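Local coordinates for protein acyltransferase (Actinoplanes teichomyceticus, PDB 4Q38) that probably transfers long acyl chains from acyl-CoA to amino-sugar groups of the glycopeptide antibiotic teicoplanin, through a GNAT-like C-terminal domain, at residues A[116-127]-A[165-174]. Sequence-based numbering, arbitrary orientation.
Sequences YEGGAAARYFHV and HRRKYGQGGM
Arg-123 and Tyr-116 meet the end of helix 157-169 and the turn after it, within the helical N-terminal domain of this GNAT-type acyltransferase. Two direct hydrogen bonds join the segments. Arg-123, bent at chi3 (-79°) with CD beside Gln-171 CG, gives NH1 to Gly-172 O at 2.9 Å; the acceptor lies in the guanidinium plane, and the N-H...O angle is 157°. Tyr-116 OH is 2.5 Å from His-165 NE2, either atom being a possible donor, and the two rings meet rim to rim with planes 45° apart. His-165 is fixed from its other nitrogen, ND1 donating to Gln-171 O at 2.8 Å, and is sandwiched between Gly-173 CA and Tyr-169 CD2. Arg-123 CG, from the same segment, lies over the Tyr-116 ring centre; apolar packing sets Val-127 CG2 against Met-174 CB at 3.6 Å. Tyr-124 CE1 comes obliquely to within 3.3 Å of Gly-173 N, while its hydroxyl bonds to Glu-72, which with Asp-69 also forms salt bridges to Arg-166. Three waters bridge the segments: one links Tyr-116 OH, Arg-123 O and Met-174 N, another accepts from Gly-172 N and, weakly, Arg-123 NH1, and a third donates to Arg-123 O and Met-174 O while accepting from His-126 N at 2.9 Å.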
ATOM      1  N   TYR A 116     -17.893  -7.726  -6.320  1.00 27.98           N
ATOM      2  CA  TYR A 116     -17.309  -8.807  -7.125  1.00 28.81           C
ATOM      3  C   TYR A 116     -18.331  -9.474  -8.059  1.00 29.19           C
ATOM      4  O   TYR A 116     -17.969 -10.322  -8.867  1.00 29.23           O
ATOM      5  CB  TYR A 116     -16.601  -9.850  -6.242  1.00 28.89           C
ATOM      6  CG  TYR A 116     -15.288  -9.374  -5.623  1.00 29.22           C
ATOM      7  CD1 TYR A 116     -14.849  -8.057  -5.793  1.00 28.64           C
ATOM      8  CD2 TYR A 116     -14.503 -10.235  -4.841  1.00 28.89           C
ATOM      9  CE1 TYR A 116     -13.657  -7.611  -5.231  1.00 28.87           C
ATOM     10  CE2 TYR A 116     -13.308  -9.796  -4.269  1.00 29.83           C
ATOM     11  CZ  TYR A 116     -12.895  -8.478  -4.470  1.00 30.23           C
ATOM     12  OH  TYR A 116     -11.717  -8.005  -3.917  1.00 30.10           O
ATOM     13  N   GLU A 117     -19.595  -9.067  -7.953  1.00 29.64           N
ATOM     14  CA  GLU A 117     -20.623  -9.484  -8.913  1.00 30.68           C
ATOM     15  C   GLU A 117     -20.320  -8.992 -10.332  1.00 30.80           C
ATOM     16  O   GLU A 117     -20.844  -9.542 -11.311  1.00 31.51           O
ATOM     17  CB  GLU A 117     -22.007  -9.018  -8.466  1.00 30.39           C
ATOM     18  CG  GLU A 117     -22.550  -9.786  -7.271  1.00 32.31           C
ATOM     19  CD  GLU A 117     -21.918  -9.362  -5.947  1.00 33.24           C
ATOM     20  OE1 GLU A 117     -21.868 -10.201  -5.034  1.00 32.17           O
ATOM     21  OE2 GLU A 117     -21.465  -8.200  -5.828  1.00 31.49           O
ATOM     22  N   GLY A 118     -19.464  -7.971 -10.441  1.00 29.43           N
ATOM     23  CA  GLY A 118     -18.973  -7.502 -11.743  1.00 27.50           C
ATOM     24  C   GLY A 118     -17.867  -8.363 -12.343  1.00 27.98           C
ATOM     25  O   GLY A 118     -17.335  -8.052 -13.413  1.00 29.81           O
ATOM     26  N   GLY A 119     -17.493  -9.435 -11.650  1.00 27.29           N
ATOM     27  CA  GLY A 119     -16.535 -10.398 -12.189  1.00 27.50           C
ATOM     28  C   GLY A 119     -15.075  -9.994 -12.075  1.00 28.77           C
ATOM     29  O   GLY A 119     -14.706  -9.170 -11.240  1.00 27.29           O
ATOM     30  N   ALA A 120     -14.244 -10.598 -12.914  1.00 27.83           N
ATOM     31  CA  ALA A 120     -12.807 -10.389 -12.866  1.00 29.25           C
ATOM     32  C   ALA A 120     -12.402  -8.923 -13.126  1.00 29.67           C
ATOM     33  O   ALA A 120     -11.528  -8.397 -12.436  1.00 30.26           O
ATOM     34  CB  ALA A 120     -12.114 -11.336 -13.834  1.00 28.91           C
ATOM     35  N   ALA A 121     -13.037  -8.262 -14.096  1.00 28.38           N
ATOM     36  CA  ALA A 121     -12.756  -6.840 -14.366  1.00 28.92           C
ATOM     37  C   ALA A 121     -13.010  -5.973 -13.124  1.00 28.26           C
ATOM     38  O   ALA A 121     -12.280  -5.005 -12.867  1.00 27.91           O
ATOM     39  CB  ALA A 121     -13.593  -6.335 -15.537  1.00 28.99           C
ATOM     40  N   ALA A 122     -14.042  -6.326 -12.365  1.00 28.00           N
ATOM     41  CA  ALA A 122     -14.367  -5.610 -11.129  1.00 29.03           C
ATOM     42  C   ALA A 122     -13.349  -5.912 -10.031  1.00 29.72           C
ATOM     43  O   ALA A 122     -12.847  -4.996  -9.377  1.00 28.69           O
ATOM     44  CB  ALA A 122     -15.766  -5.962 -10.665  1.00 30.16           C
ATOM     45  N   ARG A 123     -13.058  -7.197  -9.832  1.00 28.57           N
ATOM     46  CA  ARG A 123     -12.050  -7.629  -8.849  1.00 28.31           C
ATOM     47  C   ARG A 123     -10.671  -7.031  -9.133  1.00 27.74           C
ATOM     48  O   ARG A 123      -9.950  -6.674  -8.209  1.00 27.82           O
ATOM     49  CB  ARG A 123     -11.949  -9.159  -8.808  1.00 28.04           C
ATOM     50  CG  ARG A 123     -13.173  -9.841  -8.205  1.00 26.99           C
ATOM     51  CD  ARG A 123     -12.962 -11.344  -8.072  1.00 28.80           C
ATOM     52  NE  ARG A 123     -13.134 -12.088  -9.325  1.00 28.08           N
ATOM     53  CZ  ARG A 123     -12.162 -12.750  -9.948  1.00 29.28           C
ATOM     54  NH1 ARG A 123     -10.911 -12.756  -9.463  1.00 26.93           N
ATOM     55  NH2 ARG A 123     -12.439 -13.421 -11.060  1.00 28.30           N
ATOM     56  N   TYR A 124     -10.308  -6.930 -10.408  1.00 26.35           N
ATOM     57  CA  TYR A 124      -8.996  -6.412 -10.774  1.00 25.41           C
ATOM     58  C   TYR A 124      -9.005  -4.920 -11.133  1.00 24.38           C
ATOM     59  O   TYR A 124      -8.023  -4.403 -11.659  1.00 24.77           O
ATOM     60  CB  TYR A 124      -8.391  -7.240 -11.915  1.00 25.66           C
ATOM     61  CG  TYR A 124      -7.953  -8.643 -11.535  1.00 25.46           C
ATOM     62  CD1 TYR A 124      -7.000  -8.856 -10.531  1.00 25.67           C
ATOM     63  CD2 TYR A 124      -8.459  -9.757 -12.208  1.00 26.37           C
ATOM     64  CE1 TYR A 124      -6.578 -10.131 -10.201  1.00 26.34           C
ATOM     65  CE2 TYR A 124      -8.043 -11.046 -11.887  1.00 27.35           C
ATOM     66  CZ  TYR A 124      -7.106 -11.230 -10.880  1.00 28.28           C
ATOM     67  OH  TYR A 124      -6.686 -12.504 -10.554  1.00 28.94           O
ATOM     68  N   PHE A 125     -10.101  -4.225 -10.833  1.00 23.60           N
ATOM     69  CA  PHE A 125     -10.253  -2.821 -11.238  1.00 24.47           C
ATOM     70  C   PHE A 125      -9.020  -1.962 -10.938  1.00 23.49           C
ATOM     71  O   PHE A 125      -8.515  -1.258 -11.799  1.00 23.30           O
ATOM     72  CB  PHE A 125     -11.502  -2.189 -10.604  1.00 24.15           C
ATOM     73  CG  PHE A 125     -11.695  -0.737 -10.966  1.00 25.47           C
ATOM     74  CD1 PHE A 125     -12.225  -0.374 -12.210  1.00 25.89           C
ATOM     75  CD2 PHE A 125     -11.335   0.272 -10.073  1.00 25.41           C
ATOM     76  CE1 PHE A 125     -12.387   0.964 -12.551  1.00 26.28           C
ATOM     77  CE2 PHE A 125     -11.498   1.613 -10.407  1.00 26.22           C
ATOM     78  CZ  PHE A 125     -12.033   1.959 -11.647  1.00 26.39           C
ATOM     79  N   HIS A 126      -8.552  -2.018  -9.703  1.00 23.80           N
ATOM     80  CA  HIS A 126      -7.451  -1.152  -9.271  1.00 24.15           C
ATOM     81  C   HIS A 126      -6.108  -1.593  -9.764  1.00 23.86           C
ATOM     82  O   HIS A 126      -5.146  -0.819  -9.769  1.00 24.46           O
ATOM     83  CB  HIS A 126      -7.499  -1.001  -7.757  1.00 22.84           C
ATOM     84  CG  HIS A 126      -8.709  -0.241  -7.300  1.00 22.64           C
ATOM     85  ND1 HIS A 126      -8.868   1.073  -7.557  1.00 22.96           N
ATOM     86  CD2 HIS A 126      -9.861  -0.657  -6.633  1.00 21.73           C
ATOM     87  CE1 HIS A 126     -10.059   1.482  -7.068  1.00 22.57           C
ATOM     88  NE2 HIS A 126     -10.660   0.428  -6.497  1.00 23.02           N
ATOM     89  N   VAL A 127      -6.016  -2.841 -10.206  1.00 23.73           N
ATOM     90  CA  VAL A 127      -4.842  -3.257 -10.971  1.00 22.42           C
ATOM     91  C   VAL A 127      -4.811  -2.525 -12.323  1.00 23.20           C
ATOM     92  O   VAL A 127      -3.740  -2.058 -12.767  1.00 23.23           O
ATOM     93  CB  VAL A 127      -4.811  -4.787 -11.172  1.00 23.05           C
ATOM     94  CG1 VAL A 127      -3.613  -5.197 -12.021  1.00 23.21           C
ATOM     95  CG2 VAL A 127      -4.775  -5.493  -9.826  1.00 22.99           C
ATOM     96  N   HIS A 165      -4.078 -10.344  -1.719  1.00 26.57           N
ATOM     97  CA  HIS A 165      -5.523 -10.481  -1.922  1.00 26.92           C
ATOM     98  C   HIS A 165      -5.926 -11.927  -2.023  1.00 26.98           C
ATOM     99  O   HIS A 165      -6.878 -12.364  -1.358  1.00 28.87           O
ATOM    100  CB  HIS A 165      -6.012  -9.701  -3.145  1.00 26.04           C
ATOM    101  CG  HIS A 165      -7.513  -9.756  -3.327  1.00 25.82           C
ATOM    102  ND1 HIS A 165      -8.140 -10.850  -3.793  1.00 24.99           N
ATOM    103  CD2 HIS A 165      -8.502  -8.817  -3.062  1.00 24.78           C
ATOM    104  CE1 HIS A 165      -9.463 -10.626  -3.830  1.00 25.35           C
ATOM    105  NE2 HIS A 165      -9.686  -9.381  -3.389  1.00 25.87           N
ATOM    106  N   ARG A 166      -5.189 -12.689  -2.827  1.00 27.90           N
ATOM    107  CA  ARG A 166      -5.526 -14.085  -3.089  1.00 28.64           C
ATOM    108  C   ARG A 166      -5.326 -14.958  -1.853  1.00 30.45           C
ATOM    109  O   ARG A 166      -6.140 -15.838  -1.578  1.00 29.16           O
ATOM    110  CB  ARG A 166      -4.726 -14.628  -4.271  1.00 28.34           C
ATOM    111  CG  ARG A 166      -5.056 -16.068  -4.652  1.00 30.72           C
ATOM    112  CD  ARG A 166      -4.278 -16.516  -5.882  1.00 30.90           C
ATOM    113  NE  ARG A 166      -4.656 -15.759  -7.079  1.00 31.83           N
ATOM    114  CZ  ARG A 166      -5.632 -16.102  -7.921  1.00 32.94           C
ATOM    115  NH1 ARG A 166      -6.362 -17.197  -7.707  1.00 31.03           N
ATOM    116  NH2 ARG A 166      -5.881 -15.339  -8.981  1.00 31.76           N
ATOM    117  N   ARG A 167      -4.255 -14.711  -1.106  1.00 30.67           N
ATOM    118  CA  ARG A 167      -4.027 -15.437   0.157  1.00 33.93           C
ATOM    119  C   ARG A 167      -5.170 -15.172   1.140  1.00 32.76           C
ATOM    120  O   ARG A 167      -5.675 -16.088   1.787  1.00 34.70           O
ATOM    121  CB  ARG A 167      -2.670 -15.044   0.776  1.00 34.80           C
ATOM    122  CG  ARG A 167      -2.291 -15.797   2.052  1.00 40.83           C
ATOM    123  CD  ARG A 167      -1.181 -15.080   2.823  1.00 43.15           C
ATOM    124  NE  ARG A 167      -0.125 -14.592   1.932  1.00 46.85           N
ATOM    125  CZ  ARG A 167       0.684 -13.559   2.185  1.00 49.38           C
ATOM    126  NH1 ARG A 167       0.583 -12.865   3.314  1.00 50.50           N
ATOM    127  NH2 ARG A 167       1.598 -13.210   1.290  1.00 50.34           N
ATOM    128  N   LYS A 168      -5.578 -13.914   1.234  1.00 32.97           N
ATOM    129  CA  LYS A 168      -6.575 -13.483   2.208  1.00 34.06           C
ATOM    130  C   LYS A 168      -8.008 -13.938   1.882  1.00 35.43           C
ATOM    131  O   LYS A 168      -8.747 -14.373   2.776  1.00 33.30           O
ATOM    132  CB  LYS A 168      -6.517 -11.959   2.350  1.00 34.48           C
ATOM    133  CG  LYS A 168      -7.336 -11.391   3.493  1.00 34.48           C
ATOM    134  CD  LYS A 168      -7.079  -9.902   3.653  1.00 34.38           C
ATOM    135  CE  LYS A 168      -7.886  -9.344   4.813  1.00 34.30           C
ATOM    136  NZ  LYS A 168      -7.781  -7.864   4.907  1.00 35.63           N
ATOM    137  N   TYR A 169      -8.395 -13.834   0.610  1.00 34.12           N
ATOM    138  CA  TYR A 169      -9.794 -14.020   0.217  1.00 33.57           C
ATOM    139  C   TYR A 169     -10.072 -15.256  -0.632  1.00 34.47           C
ATOM    140  O   TYR A 169     -11.215 -15.715  -0.703  1.00 36.80           O
ATOM    141  CB  TYR A 169     -10.313 -12.777  -0.513  1.00 32.32           C
ATOM    142  CG  TYR A 169     -10.220 -11.498   0.289  1.00 32.19           C
ATOM    143  CD1 TYR A 169     -11.071 -11.259   1.369  1.00 31.57           C
ATOM    144  CD2 TYR A 169      -9.294 -10.518  -0.050  1.00 32.32           C
ATOM    145  CE1 TYR A 169     -10.991 -10.086   2.099  1.00 33.49           C
ATOM    146  CE2 TYR A 169      -9.204  -9.342   0.669  1.00 33.46           C
ATOM    147  CZ  TYR A 169     -10.052  -9.130   1.742  1.00 33.57           C
ATOM    148  OH  TYR A 169      -9.957  -7.951   2.442  1.00 34.80           O
ATOM    149  N   GLY A 170      -9.044 -15.765  -1.297  1.00 33.76           N
ATOM    150  CA  GLY A 170      -9.147 -17.005  -2.056  1.00 35.82           C
ATOM    151  C   GLY A 170      -9.290 -16.864  -3.567  1.00 35.94           C
ATOM    152  O   GLY A 170      -9.217 -17.860  -4.286  1.00 36.04           O
ATOM    153  N   GLN A 171      -9.512 -15.647  -4.052  1.00 32.72           N
ATOM    154  CA  GLN A 171      -9.551 -15.406  -5.495  1.00 32.55           C
ATOM    155  C   GLN A 171      -8.779 -14.133  -5.844  1.00 32.31           C
ATOM    156  O   GLN A 171      -8.372 -13.393  -4.949  1.00 31.54           O
ATOM    157  CB  GLN A 171     -10.994 -15.361  -6.028  1.00 33.35           C
ATOM    158  CG  GLN A 171     -11.762 -14.080  -5.738  1.00 34.32           C
ATOM    159  CD  GLN A 171     -12.163 -13.957  -4.284  1.00 36.58           C
ATOM    160  OE1 GLN A 171     -11.581 -13.176  -3.537  1.00 36.79           O
ATOM    161  NE2 GLN A 171     -13.160 -14.735  -3.872  1.00 36.02           N
ATOM    162  N   GLY A 172      -8.581 -13.895  -7.139  1.00 30.15           N
ATOM    163  CA  GLY A 172      -7.787 -12.770  -7.614  1.00 28.27           C
ATOM    164  C   GLY A 172      -8.406 -11.421  -7.323  1.00 27.25           C
ATOM    165  O   GLY A 172      -9.626 -11.264  -7.366  1.00 26.37           O
ATOM    166  N   GLY A 173      -7.556 -10.439  -7.031  1.00 27.28           N
ATOM    167  CA  GLY A 173      -8.017  -9.084  -6.729  1.00 26.16           C
ATOM    168  C   GLY A 173      -6.878  -8.239  -6.182  1.00 26.96           C
ATOM    169  O   GLY A 173      -5.736  -8.703  -6.092  1.00 25.60           O
ATOM    170  N   MET A 174      -7.189  -6.995  -5.844  1.00 25.58           N
ATOM    171  CA  MET A 174      -6.227  -6.093  -5.200  1.00 25.69           C
ATOM    172  C   MET A 174      -7.064  -4.972  -4.605  1.00 25.06           C
ATOM    173  O   MET A 174      -7.527  -4.080  -5.322  1.00 25.28           O
ATOM    174  CB  MET A 174      -5.185  -5.559  -6.204  1.00 25.02           C
ATOM    175  CG  MET A 174      -3.867  -5.084  -5.584  1.00 25.26           C
ATOM    176  SD  MET A 174      -4.020  -3.596  -4.557  1.00 25.94           S
ATOM    177  CE  MET A 174      -4.378  -2.355  -5.796  1.00 24.78           C
TER
HETATM  178  O   HOH W   1     -10.178  -6.480  -5.531  1.00 28.38           O
HETATM  179  O   HOH W   2      -8.418  -4.359  -7.984  1.00 23.63           O
HETATM  180  O   HOH W   3      -9.388 -15.240  -9.420  1.00 29.70           O